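Local coordinates for paraflagellar rod component (Trypanosoma cruzi, PDB 6XYB), which is of unknown function but is a conserved kinetoplastid-specific protein that probably binds metal ions, at the interface of chains A and B. Coordinates in Å, arbitrary orientation; residue numbers count along the deposited sequence, not the author numbering. Chains: chain A/B, Uncharacterized protein.

The interface of chains A and B. Residues chain A 97-100, 111; chain B 97-99, 114.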
ATOM      1  N   ALA A  97       4.304  -3.756   4.448  1.00 12.45           N
ATOM      2  CA  ALA A  97       3.323  -2.894   3.703  1.00 12.06           C
ATOM      3  C   ALA A  97       4.163  -1.765   3.070  1.00 10.38           C
ATOM      4  O   ALA A  97       5.330  -1.460   3.465  1.00 11.91           O
ATOM      5  CB  ALA A  97       2.278  -2.322   4.665  1.00 12.36           C
ATOM      6  N   SER A  98       3.538  -1.138   2.108  1.00 11.16           N
ATOM      7  CA  SER A  98       4.099   0.043   1.420  0.50 11.20           C
ATOM      8  C   SER A  98       2.991   0.979   0.991  1.00  8.72           C
ATOM      9  O   SER A  98       1.867   0.532   0.744  1.00 10.36           O
ATOM     10  CB  SER A  98       4.983  -0.326   0.232  0.50 13.62           C
ATOM     11  OG  SER A  98       5.690   0.794  -0.297  0.50 12.84           O
ATOM     12  N   ASN A  99       3.328   2.233   0.842  1.00 11.48           N
ATOM     13  CA  ASN A  99       2.356   3.200   0.231  1.00 10.63           C
ATOM     14  C   ASN A  99       3.155   4.287  -0.455  1.00 12.16           C
ATOM     15  O   ASN A  99       4.350   4.403  -0.251  1.00 14.25           O
ATOM     16  CB  ASN A  99       1.333   3.734   1.230  1.00 12.05           C
ATOM     17  CG  ASN A  99       1.933   4.556   2.356  1.00 16.67           C
ATOM     18  OD1 ASN A  99       2.768   5.411   2.098  1.00 19.28           O
ATOM     19  ND2 ASN A  99       1.596   4.182   3.564  1.00 15.42           N
ATOM     20  N   SER A 100       2.495   5.001  -1.349  1.00 10.92           N
ATOM     21  CA  SER A 100       3.188   6.053  -2.079  1.00 12.00           C
ATOM     22  C   SER A 100       2.199   7.149  -2.466  1.00 11.62           C
ATOM     23  O   SER A 100       1.001   6.877  -2.751  1.00 11.86           O
ATOM     24  CB  SER A 100       3.938   5.522  -3.290  1.00 14.81           C
ATOM     25  OG  SER A 100       3.046   4.789  -4.061  1.00 18.22           O
ATOM     26  N   THR A 111       7.540   7.489  -1.063  1.00 13.44           N
ATOM     27  CA  THR A 111       7.190   6.106  -0.815  1.00 13.05           C
ATOM     28  C   THR A 111       7.588   5.729   0.587  1.00 13.01           C
ATOM     29  O   THR A 111       8.685   6.056   0.982  1.00 14.46           O
ATOM     30  CB  THR A 111       7.863   5.194  -1.861  1.00 14.42           C
ATOM     31  OG1 THR A 111       7.432   5.620  -3.153  1.00 17.61           O
ATOM     32  CG2 THR A 111       7.581   3.724  -1.655  1.00 16.51           C
TER
ATOM     33  N   ALA B  97       3.898  -6.600  -0.719  1.00 14.70           N
ATOM     34  CA  ALA B  97       3.436  -5.196  -0.656  1.00 14.39           C
ATOM     35  C   ALA B  97       3.203  -4.628  -2.040  1.00 12.25           C
ATOM     36  O   ALA B  97       3.725  -5.149  -3.013  1.00 13.73           O
ATOM     37  CB  ALA B  97       4.469  -4.354   0.103  1.00 12.02           C
ATOM     38  N   SER B  98       2.396  -3.590  -2.100  1.00 11.29           N
ATOM     39  CA  SER B  98       2.199  -2.843  -3.341  0.50  9.78           C
ATOM     40  C   SER B  98       2.018  -1.351  -3.064  1.00  9.76           C
ATOM     41  O   SER B  98       1.536  -1.006  -2.038  1.00 11.43           O
ATOM     42  CB  SER B  98       1.012  -3.443  -4.105  0.50 11.03           C
ATOM     43  OG  SER B  98       0.780  -2.758  -5.339  0.50  7.86           O
ATOM     44  N   ASN B  99       2.338  -0.500  -4.033  1.00 10.68           N
ATOM     45  CA  ASN B  99       2.031   0.920  -3.926  1.00 11.27           C
ATOM     46  C   ASN B  99       1.836   1.505  -5.300  1.00 11.95           C
ATOM     47  O   ASN B  99       2.249   0.850  -6.245  1.00 15.15           O
ATOM     48  CB  ASN B  99       3.090   1.644  -3.087  1.00 13.25           C
ATOM     49  CG  ASN B  99       4.465   1.669  -3.682  1.00 16.90           C
ATOM     50  OD1 ASN B  99       4.643   2.239  -4.756  1.00 26.76           O
ATOM     51  ND2 ASN B  99       5.366   0.906  -3.070  1.00 17.87           N
ATOM     52  N   PHE B 114       5.963  -5.891  -4.699  1.00 15.41           N
ATOM     53  CA  PHE B 114       7.159  -6.392  -4.041  1.00 15.01           C
ATOM     54  C   PHE B 114       6.934  -7.826  -3.579  1.00 16.45           C
ATOM     55  O   PHE B 114       5.929  -8.104  -2.963  1.00 17.65           O
ATOM     56  CB  PHE B 114       7.558  -5.574  -2.831  1.00 16.22           C
ATOM     57  CG  PHE B 114       7.906  -4.156  -3.178  1.00 15.64           C
ATOM     58  CD1 PHE B 114       9.190  -3.860  -3.629  1.00 18.60           C
ATOM     59  CD2 PHE B 114       7.022  -3.105  -2.993  1.00 18.94           C
ATOM     60  CE1 PHE B 114       9.545  -2.572  -4.006  1.00 17.11           C
ATOM     61  CE2 PHE B 114       7.396  -1.812  -3.349  1.00 22.65           C
ATOM     62  CZ  PHE B 114       8.651  -1.549  -3.861  1.00 20.65           C
TER
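B:Asn99 reaches across to A:Ser98 and A:Ser100 and engages both with the two ends of one amide, a worked example of how an asparagine can span alternate residues of a neighbouring strand. Its ND2 donates to the hydroxyl OG of A:Ser98 at 2.8 Å, although the bond is bent, with 134° at the hydrogen, and the oxygen is tilted from the amide plane. At the other end, OG of A:Ser100 donates to OD1 of B:Asn99 at 3.1 Å. This second bond is poorly directed, the hydroxyl lying above the carbonyl plane and away from the lone pairs. Together the two bonds should restrict rotation of the amide and fix which end faces which serine.

In B:Asn99, CG stands between the backbone N and carbonyl carbon (chi1 65°), while A:Ser98 turns OG opposite its own backbone N (chi1 -171°), towards the incoming amide. Beneath the bridge, B:Asn99 CB packs 3.7 Å from A:Asn99 CA. Flanking ND2 are the methyl CG2 of A:Thr111, whose side chain crosses that of B:Asn99 at about a right angle, and, within the same chain, the edge of the B:Phe114 ring.

Towards residue 97 the contact thins. The methyl CB of B:Ala97 lies 3.9 Å from the backbone N of A:Ser98, and B:Ala97 buries 14 Å² against 46 Å² for B:Asn99. Between the two regions, the backbone O atoms of A:Ser98 and B:Ser98 lie 3.2 Å apart, with no hydrogen bond between them. A:Ser98 and A:Ser100 are positions at which magnesium has been seen in a structure of this protein; no ion takes part in the contact described here.

Whether the pairing is biological cannot be told from the crystal alone. It joins the 93-103 strands of the two copies, which run side by side in parallel, without an exact two-fold; A:Thr111 and B:Phe114 come from the adjoining 108-117 strands.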